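Local coordinates for protein L-ribulose 3-epimerase (Mesorhizobium loti, PDB 3VYL) that catalyses the epimerization of ketoses at C3, acting efficiently on L-ribulose, and carries a manganese ion in a TIM-barrel fold, at residues 179-182 against 183-186; 249-252 against 253-257; 277-280 against 281-284. All coordinates share one frame; numbering follows the deposited sequence.

In the fold
The three contacts follow one another along the chain. Each is local, between neighbouring segments, so none closes a long loop and none nests in or crosses another. Interaction 1 comes first. It lies where barrel strand 175-180 turns into helix 181-187, and it holds a manganese ligand. Interaction 2 spans the short helix 250-255 with its caps, after the last barrel strand, 238-240. Its nearest atoms lie about 6 Å from those of interaction 1, without touching. Interaction 3 is one stretch of the long helix 266-292, which it joins to strand 238-240 and helix 222-231. Interactions 1 and 2 touch the second subunit, while interaction 3 meets the third.

Interaction 1: residues 179-182 against 183-186; sequences LDTF and HMNI. With MN (manganese (II) ion), chain I.
Asp-180 and His-183 meet where the strand passes into the helix. The aspartate can be followed outward. Asp-180 CB lies at the edge of the His-183 ring, in the ring plane, 3.4 Å from His-183 CD2. Asp-180 CG sits 3.3 Å from His-183 CD2, and the carboxylate plane is turned 73° from the imidazole. Asp-180 OD1 turns back to the chain and takes a weak N-cap bond from Phe-182 N (2.9 Å). Asp-180 OD2 reaches the manganese ion at 2.1 Å. Asp-180 CG is anti to its own backbone N (chi1 -179°), which carries the carboxylate out to the metal.

The Asp-180 backbone also serves the helix. Asp-180 O accepts from Met-184 N at 2.8 Å and more weakly from His-183 N. On one face of the His-183 ring stands the edge of Phe-182, with Phe-182 CD2 over the ring centre, a T-shaped pair with centroids 4.9 Å apart and planes at 74°. His-183 ND1 is hydrogen-bonded to Asn-150, which fixes that end of the ring. On the apolar side, the methyl CE of Met-184 lies 3.9 Å from Leu-179 CB.

Glu-147, His-206 and Glu-241 complete the protein ligands of the manganese, and a water also binds it. A metal-binding carboxylate at the C-terminal end of a barrel strand is characteristic of the active site of xylose isomerase-like TIM barrels.

Interaction 2: residues 249-252 against 253-257; sequences DENL and SKKTA
Leu-252 and Thr-256 meet through one carbonyl oxygen. Leu-252 O accepts from Thr-256 N at 2.9 Å and from Thr-256 OG1 at 2.7 Å. The two donors come from opposite faces of the carbonyl plane. The hydroxyl stands above that plane, 39° out of it, while the amide is tilted by only 21°. OG1 lies between the backbone N and the carbonyl carbon (chi1 62°), and this turns it back up the helix. The methyl CG2 of Thr-256 lies 4.1 Å from Leu-252 CD1, so the pair also has an apolar side.

Two residues earlier, Glu-250 and Lys-254 run side by side and point the same way. The lysine chain bends at its outer torsions. Lys-254 NZ comes to 3.5 Å from Glu-250 OE2, a salt bridge whose hydrogen bond is weak. The methylenes of Lys-254 pass close to Glu-250 O on the way. In the backbone, Lys-254 N bonds to Glu-250 O at 3.2 Å, and Lys-255 N to Asn-251 O.

Both ends of this short helix are closed. Asp-249 is the N-cap. Asp-249 OD2 takes the N-H of Asn-251, N to OD2 2.6 Å, and, weakly, that of Leu-252. At the other end, Ala-257 has positive phi and is the C-prime residue of a Schellman motif. Its N makes a weak bond to Lys-254 O.

Helix 250-255 lies between barrel strand 238-240 and the long helix 266-292 in the chain. Leu-252 packs on Phe-9 and Thr-256 on Glu-153, both in loops of the same barrel. Lys-254 touches Val-115 of the second subunit, and Ala-257 touches Arg-151 of that subunit. The short helix therefore lies between its own barrel loops and a neighbouring chain.

Interaction 3: residues 277-280 against 281-284; sequences IGLG and LETA
Leu-279 O is gripped twice by Thr-283. Thr-283 N meets Leu-279 O at 2.8 Å, in an almost straight bond (179°) that points nearly down the carbonyl axis. Thr-283 OG1 donates to Leu-279 O at 2.9 Å, but from above the carbonyl plane, 55° out of it. The hydroxyl is anti to the carbonyl carbon of its own residue (chi1 -45°), and this sets it over the preceding turn. Leu-279 CG also comes near Thr-283 OG1, at 4.0 Å, where the two side chains cross at a slant.

On another side of the helix, Ile-277 and Leu-281 lie alongside each other and point the same way. The CG2 branch of Ile-277 touches CD1 of Leu-281 at 3.9 Å. Leu-281 CB, CG and CD1 all lie against Ile-277 O, the oxygen that accepts from Leu-281 N at 3.1 Å. Ile-277 continues onto Leu-238 and Phe-240 of a barrel strand, and Leu-281 onto Phe-226 of helix 222-231. Ala-284 packs on the same helix.

Gly-278 O and Gly-280 O carry the ladder on, accepting from Glu-282 N and Ala-284 N. The carboxylate of Glu-282 makes a salt bridge with Arg-286, one turn on. Leu-279, Glu-282 and Thr-283 all touch His-272 of the third subunit.

A valine in place of Thr-283 would probably lose the hydroxyl's bond to Leu-279 O beside the subunit contact, leaving the backbone N-H bond in place. Apolar branches join this helix to the barrel strand and to helix 222-231. The side that meets the neighbouring subunit is mixed, with Leu-279 beside Thr-283 and Glu-282, and there the threonine hydroxyl is turned back onto its own helix.

Interaction 1: residues 179-182 against 183-186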
ATOM      1  N   LEU A 179      13.842  -5.348 -17.040  1.00 28.51           N
ATOM      2  CA  LEU A 179      12.610  -5.457 -16.266  1.00 26.55           C
ATOM      3  C   LEU A 179      11.613  -4.333 -16.612  1.00 27.28           C
ATOM      4  O   LEU A 179      12.009  -3.188 -16.902  1.00 28.08           O
ATOM      5  CB  LEU A 179      12.945  -5.447 -14.773  1.00 24.54           C
ATOM      6  CG  LEU A 179      13.854  -6.561 -14.241  1.00 23.20           C
ATOM      7  CD1 LEU A 179      14.012  -6.412 -12.740  1.00 22.42           C
ATOM      8  CD2 LEU A 179      13.339  -7.954 -14.570  1.00 22.00           C
ATOM      9  N   ASP A 180      10.323  -4.655 -16.574  1.00 26.28           N
ATOM     10  CA  ASP A 180       9.288  -3.687 -16.928  1.00 26.23           C
ATOM     11  C   ASP A 180       8.153  -3.740 -15.892  1.00 25.72           C
ATOM     12  O   ASP A 180       7.455  -4.748 -15.768  1.00 25.31           O
ATOM     13  CB  ASP A 180       8.794  -3.980 -18.353  1.00 27.64           C
ATOM     14  CG  ASP A 180       7.720  -3.016 -18.832  1.00 29.81           C
ATOM     15  OD1 ASP A 180       6.841  -2.641 -18.030  1.00 30.64           O
ATOM     16  OD2 ASP A 180       7.730  -2.661 -20.037  1.00 31.96           O
ATOM     17  N   THR A 181       7.971  -2.645 -15.160  1.00 24.09           N
ATOM     18  CA  THR A 181       7.015  -2.602 -14.064  1.00 23.35           C
ATOM     19  C   THR A 181       5.602  -3.060 -14.461  1.00 23.43           C
ATOM     20  O   THR A 181       4.955  -3.807 -13.722  1.00 23.53           O
ATOM     21  CB  THR A 181       6.976  -1.216 -13.424  1.00 23.83           C
ATOM     22  OG1 THR A 181       6.535  -0.263 -14.391  1.00 24.88           O
ATOM     23  CG2 THR A 181       8.360  -0.814 -12.919  1.00 23.82           C
ATOM     24  N   PHE A 182       5.145  -2.648 -15.643  1.00 23.26           N
ATOM     25  CA  PHE A 182       3.874  -3.118 -16.201  1.00 21.74           C
ATOM     26  C   PHE A 182       3.798  -4.657 -16.287  1.00 21.56           C
ATOM     27  O   PHE A 182       2.796  -5.255 -15.916  1.00 20.81           O
ATOM     28  CB  PHE A 182       3.608  -2.472 -17.568  1.00 21.36           C
ATOM     29  CG  PHE A 182       2.524  -3.160 -18.358  1.00 21.96           C
ATOM     30  CD1 PHE A 182       1.185  -2.911 -18.084  1.00 21.18           C
ATOM     31  CD2 PHE A 182       2.845  -4.086 -19.354  1.00 21.65           C
ATOM     32  CE1 PHE A 182       0.195  -3.554 -18.790  1.00 21.01           C
ATOM     33  CE2 PHE A 182       1.854  -4.728 -20.060  1.00 21.09           C
ATOM     34  CZ  PHE A 182       0.529  -4.460 -19.778  1.00 21.15           C
ATOM     35  N   HIS A 183       4.861  -5.291 -16.767  1.00 22.18           N
ATOM     36  CA  HIS A 183       4.901  -6.749 -16.843  1.00 23.11           C
ATOM     37  C   HIS A 183       5.094  -7.413 -15.499  1.00 23.74           C
ATOM     38  O   HIS A 183       4.505  -8.469 -15.216  1.00 22.85           O
ATOM     39  CB  HIS A 183       5.974  -7.185 -17.819  1.00 24.41           C
ATOM     40  CG  HIS A 183       5.721  -6.726 -19.228  1.00 26.12           C
ATOM     41  ND1 HIS A 183       4.721  -7.218 -19.978  1.00 28.14           N
ATOM     42  CD2 HIS A 183       6.368  -5.782 -20.010  1.00 26.80           C
ATOM     43  CE1 HIS A 183       4.725  -6.615 -21.182  1.00 27.85           C
ATOM     44  NE2 HIS A 183       5.732  -5.735 -21.197  1.00 28.34           N
ATOM     45  N   MET A 184       5.913  -6.780 -14.657  1.00 24.30           N
ATOM     46  CA  MET A 184       6.245  -7.299 -13.335  1.00 24.27           C
ATOM     47  C   MET A 184       5.019  -7.382 -12.444  1.00 23.32           C
ATOM     48  O   MET A 184       4.830  -8.370 -11.729  1.00 21.49           O
ATOM     49  CB  MET A 184       7.327  -6.440 -12.664  1.00 24.95           C
ATOM     50  CG  MET A 184       8.735  -6.712 -13.178  1.00 25.89           C
ATOM     51  SD  MET A 184      10.041  -6.010 -12.144  1.00 27.51           S
ATOM     52  CE  MET A 184       9.895  -4.276 -12.558  1.00 25.84           C
ATOM     53  N   ASN A 185       4.182  -6.345 -12.501  1.00 23.06           N
ATOM     54  CA  ASN A 185       3.000  -6.286 -11.651  1.00 22.40           C
ATOM     55  C   ASN A 185       2.017  -7.418 -11.953  1.00 22.37           C
ATOM     56  O   ASN A 185       1.252  -7.819 -11.082  1.00 22.79           O
ATOM     57  CB  ASN A 185       2.320  -4.928 -11.749  1.00 22.74           C
ATOM     58  CG  ASN A 185       1.577  -4.559 -10.479  1.00 23.95           C
ATOM     59  OD1 ASN A 185       2.194  -4.361  -9.430  1.00 25.29           O
ATOM     60  ND2 ASN A 185       0.246  -4.455 -10.563  1.00 22.86           N
ATOM     61  N   ILE A 186       2.053  -7.948 -13.172  1.00 22.03           N
ATOM     62  CA  ILE A 186       1.200  -9.067 -13.528  1.00 23.11           C
ATOM     63  C   ILE A 186       1.835 -10.402 -13.118  1.00 24.70           C
ATOM     64  O   ILE A 186       1.143 -11.312 -12.647  1.00 26.37           O
ATOM     65  CB  ILE A 186       0.864  -9.085 -15.036  1.00 23.15           C
ATOM     66  CG1 ILE A 186       0.069  -7.841 -15.438  1.00 22.76           C
ATOM     67  CG2 ILE A 186       0.085 -10.342 -15.406  1.00 22.81           C
ATOM     68  CD1 ILE A 186      -0.259  -7.783 -16.913  1.00 22.26           C
TER
HETATM   69 MN    MN I1001       8.726  -2.651 -21.837  1.00 21.12          MN
HETATM   70  O   HOH W   1       7.441  -3.509 -23.633  1.00 31.83           O

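Interaction 2: residues 249-252 against 253-257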
ATOM      1  N   ASP A 249       1.902   1.978 -34.584  1.00 54.72           N
ATOM      2  CA  ASP A 249       1.508   1.269 -35.768  1.00 57.09           C
ATOM      3  C   ASP A 249       0.747   0.015 -35.463  1.00 55.99           C
ATOM      4  O   ASP A 249       0.993  -0.638 -34.489  1.00 56.76           O
ATOM      5  CB  ASP A 249       2.726   0.888 -36.539  1.00 60.40           C
ATOM      6  CG  ASP A 249       3.304  -0.316 -36.028  1.00 65.99           C
ATOM      7  OD1 ASP A 249       4.390  -0.241 -35.447  1.00 68.48           O
ATOM      8  OD2 ASP A 249       2.629  -1.343 -36.151  1.00 70.71           O
ATOM      9  N   GLU A 250      -0.158  -0.334 -36.351  1.00 56.41           N
ATOM     10  CA  GLU A 250      -1.135  -1.385 -36.079  1.00 55.95           C
ATOM     11  C   GLU A 250      -0.576  -2.711 -35.578  1.00 52.58           C
ATOM     12  O   GLU A 250      -1.295  -3.453 -34.918  1.00 51.57           O
ATOM     13  CB  GLU A 250      -2.017  -1.620 -37.302  1.00 58.10           C
ATOM     14  CG  GLU A 250      -3.247  -0.730 -37.336  1.00 62.83           C
ATOM     15  CD  GLU A 250      -3.983  -0.807 -38.661  1.00 67.31           C
ATOM     16  OE1 GLU A 250      -3.366  -0.482 -39.702  1.00 68.14           O
ATOM     17  OE2 GLU A 250      -5.179  -1.186 -38.661  1.00 68.90           O
ATOM     18  N   ASN A 251       0.684  -3.009 -35.883  1.00 51.05           N
ATOM     19  CA  ASN A 251       1.330  -4.226 -35.372  1.00 54.71           C
ATOM     20  C   ASN A 251       1.433  -4.238 -33.838  1.00 53.94           C
ATOM     21  O   ASN A 251       1.105  -5.237 -33.184  1.00 51.93           O
ATOM     22  CB  ASN A 251       2.719  -4.409 -36.010  1.00 60.03           C
ATOM     23  CG  ASN A 251       3.476  -5.623 -35.469  1.00 63.04           C
ATOM     24  OD1 ASN A 251       3.109  -6.776 -35.733  1.00 65.26           O
ATOM     25  ND2 ASN A 251       4.553  -5.365 -34.728  1.00 60.08           N
ATOM     26  N   LEU A 252       1.877  -3.116 -33.277  1.00 51.21           N
ATOM     27  CA  LEU A 252       2.099  -3.007 -31.840  1.00 50.51           C
ATOM     28  C   LEU A 252       0.800  -2.815 -31.053  1.00 48.76           C
ATOM     29  O   LEU A 252       0.614  -3.425 -29.991  1.00 47.27           O
ATOM     30  CB  LEU A 252       3.080  -1.871 -31.543  1.00 50.44           C
ATOM     31  CG  LEU A 252       3.676  -1.838 -30.139  1.00 49.08           C
ATOM     32  CD1 LEU A 252       4.660  -2.984 -29.940  1.00 48.91           C
ATOM     33  CD2 LEU A 252       4.347  -0.496 -29.910  1.00 49.61           C
ATOM     34  N   SER A 253      -0.078  -1.955 -31.568  1.00 46.69           N
ATOM     35  CA  SER A 253      -1.422  -1.775 -31.022  1.00 45.19           C
ATOM     36  C   SER A 253      -2.121  -3.106 -30.845  1.00 43.95           C
ATOM     37  O   SER A 253      -2.785  -3.327 -29.835  1.00 43.58           O
ATOM     38  CB  SER A 253      -2.272  -0.878 -31.928  1.00 46.11           C
ATOM     39  OG  SER A 253      -2.334   0.447 -31.427  1.00 50.32           O
ATOM     40  N   LYS A 254      -1.959  -3.991 -31.826  1.00 43.34           N
ATOM     41  CA  LYS A 254      -2.616  -5.289 -31.787  1.00 44.81           C
ATOM     42  C   LYS A 254      -1.922  -6.310 -30.867  1.00 43.37           C
ATOM     43  O   LYS A 254      -2.600  -7.029 -30.130  1.00 43.61           O
ATOM     44  CB  LYS A 254      -2.829  -5.835 -33.200  1.00 48.58           C
ATOM     45  CG  LYS A 254      -3.800  -5.006 -34.044  1.00 49.08           C
ATOM     46  CD  LYS A 254      -4.038  -5.647 -35.408  1.00 49.52           C
ATOM     47  CE  LYS A 254      -4.276  -4.619 -36.512  1.00 51.73           C
ATOM     48  NZ  LYS A 254      -5.401  -3.670 -36.260  1.00 49.44           N
ATOM     49  N   LYS A 255      -0.591  -6.361 -30.888  1.00 40.16           N
ATOM     50  CA  LYS A 255       0.152  -7.286 -30.020  1.00 38.63           C
ATOM     51  C   LYS A 255       0.080  -6.910 -28.536  1.00 37.08           C
ATOM     52  O   LYS A 255       0.114  -7.774 -27.662  1.00 38.13           O
ATOM     53  CB  LYS A 255       1.619  -7.381 -30.440  1.00 38.78           C
ATOM     54  CG  LYS A 255       1.953  -8.546 -31.340  1.00 40.04           C
ATOM     55  CD  LYS A 255       3.432  -8.513 -31.693  1.00 42.30           C
ATOM     56  CE  LYS A 255       3.771  -9.521 -32.784  1.00 44.56           C
ATOM     57  NZ  LYS A 255       5.236  -9.572 -33.086  1.00 45.14           N
ATOM     58  N   THR A 256       0.016  -5.621 -28.241  1.00 34.06           N
ATOM     59  CA  THR A 256      -0.053  -5.195 -26.851  1.00 31.65           C
ATOM     60  C   THR A 256      -1.485  -4.802 -26.476  1.00 29.68           C
ATOM     61  O   THR A 256      -1.720  -4.259 -25.395  1.00 27.77           O
ATOM     62  CB  THR A 256       0.928  -4.055 -26.551  1.00 30.03           C
ATOM     63  OG1 THR A 256       0.580  -2.922 -27.343  1.00 30.41           O
ATOM     64  CG2 THR A 256       2.333  -4.477 -26.887  1.00 30.21           C
ATOM     65  N   ALA A 257      -2.418  -5.099 -27.385  1.00 28.04           N
ATOM     66  CA  ALA A 257      -3.862  -4.943 -27.177  1.00 27.62           C
ATOM     67  C   ALA A 257      -4.266  -3.559 -26.679  1.00 27.80           C
ATOM     68  O   ALA A 257      -4.985  -3.435 -25.682  1.00 28.23           O
ATOM     69  CB  ALA A 257      -4.399  -6.031 -26.253  1.00 26.43           C
TER

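Interaction 3: residues 277-280 against 281-284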
ATOM      1  N   ILE A 277       8.969  10.230 -11.910  1.00 29.78           N
ATOM      2  CA  ILE A 277      10.179   9.422 -11.748  1.00 29.73           C
ATOM      3  C   ILE A 277      11.259  10.228 -11.011  1.00 29.93           C
ATOM      4  O   ILE A 277      11.974   9.683 -10.164  1.00 30.72           O
ATOM      5  CB  ILE A 277      10.712   8.863 -13.084  1.00 28.34           C
ATOM      6  CG1 ILE A 277       9.619   8.058 -13.813  1.00 28.49           C
ATOM      7  CG2 ILE A 277      11.923   7.982 -12.836  1.00 28.56           C
ATOM      8  CD1 ILE A 277       9.950   7.681 -15.252  1.00 27.26           C
ATOM      9  N   GLY A 278      11.347  11.522 -11.313  1.00 28.93           N
ATOM     10  CA  GLY A 278      12.338  12.389 -10.696  1.00 28.27           C
ATOM     11  C   GLY A 278      12.128  12.465  -9.200  1.00 29.01           C
ATOM     12  O   GLY A 278      13.004  12.085  -8.425  1.00 31.21           O
ATOM     13  N   LEU A 279      10.957  12.940  -8.800  1.00 28.94           N
ATOM     14  CA  LEU A 279      10.584  13.027  -7.396  1.00 30.27           C
ATOM     15  C   LEU A 279      10.661  11.668  -6.701  1.00 31.97           C
ATOM     16  O   LEU A 279      11.313  11.535  -5.665  1.00 35.06           O
ATOM     17  CB  LEU A 279       9.182  13.619  -7.252  1.00 30.22           C
ATOM     18  CG  LEU A 279       8.773  14.120  -5.870  1.00 30.25           C
ATOM     19  CD1 LEU A 279       9.796  15.096  -5.297  1.00 29.19           C
ATOM     20  CD2 LEU A 279       7.392  14.758  -5.952  1.00 31.04           C
ATOM     21  N   GLY A 280      10.011  10.664  -7.285  1.00 31.95           N
ATOM     22  CA  GLY A 280      10.025   9.308  -6.761  1.00 29.81           C
ATOM     23  C   GLY A 280      11.395   8.824  -6.342  1.00 29.67           C
ATOM     24  O   GLY A 280      11.553   8.269  -5.256  1.00 30.59           O
ATOM     25  N   LEU A 281      12.396   9.037  -7.191  1.00 29.94           N
ATOM     26  CA  LEU A 281      13.768   8.622  -6.862  1.00 29.00           C
ATOM     27  C   LEU A 281      14.416   9.490  -5.780  1.00 29.26           C
ATOM     28  O   LEU A 281      15.110   8.966  -4.920  1.00 28.83           O
ATOM     29  CB  LEU A 281      14.643   8.565  -8.108  1.00 27.86           C
ATOM     30  CG  LEU A 281      14.308   7.429  -9.081  1.00 28.16           C
ATOM     31  CD1 LEU A 281      14.950   7.715 -10.429  1.00 27.33           C
ATOM     32  CD2 LEU A 281      14.744   6.071  -8.537  1.00 26.43           C
ATOM     33  N   GLU A 282      14.184  10.801  -5.818  1.00 28.77           N
ATOM     34  CA  GLU A 282      14.718  11.677  -4.793  1.00 31.27           C
ATOM     35  C   GLU A 282      14.178  11.274  -3.406  1.00 32.07           C
ATOM     36  O   GLU A 282      14.946  11.154  -2.442  1.00 30.22           O
ATOM     37  CB  GLU A 282      14.381  13.139  -5.086  1.00 33.43           C
ATOM     38  CG  GLU A 282      15.388  14.121  -4.500  1.00 37.81           C
ATOM     39  CD  GLU A 282      14.757  15.429  -4.048  1.00 43.62           C
ATOM     40  OE1 GLU A 282      15.102  15.900  -2.944  1.00 47.58           O
ATOM     41  OE2 GLU A 282      13.921  15.999  -4.784  1.00 47.57           O
ATOM     42  N   THR A 283      12.859  11.073  -3.331  1.00 30.76           N
ATOM     43  CA  THR A 283      12.190  10.617  -2.122  1.00 30.34           C
ATOM     44  C   THR A 283      12.745   9.281  -1.601  1.00 31.76           C
ATOM     45  O   THR A 283      13.036   9.146  -0.397  1.00 31.90           O
ATOM     46  CB  THR A 283      10.678  10.507  -2.341  1.00 29.18           C
ATOM     47  OG1 THR A 283      10.220  11.676  -3.020  1.00 29.99           O
ATOM     48  CG2 THR A 283       9.946  10.414  -1.015  1.00 28.97           C
ATOM     49  N   ALA A 284      12.922   8.311  -2.498  1.00 29.87           N
ATOM     50  CA  ALA A 284      13.509   7.037  -2.110  1.00 30.43           C
ATOM     51  C   ALA A 284      14.963   7.197  -1.646  1.00 32.38           C
ATOM     52  O   ALA A 284      15.463   6.373  -0.875  1.00 33.46           O
ATOM     53  CB  ALA A 284      13.408   6.030  -3.243  1.00 29.36           C
TER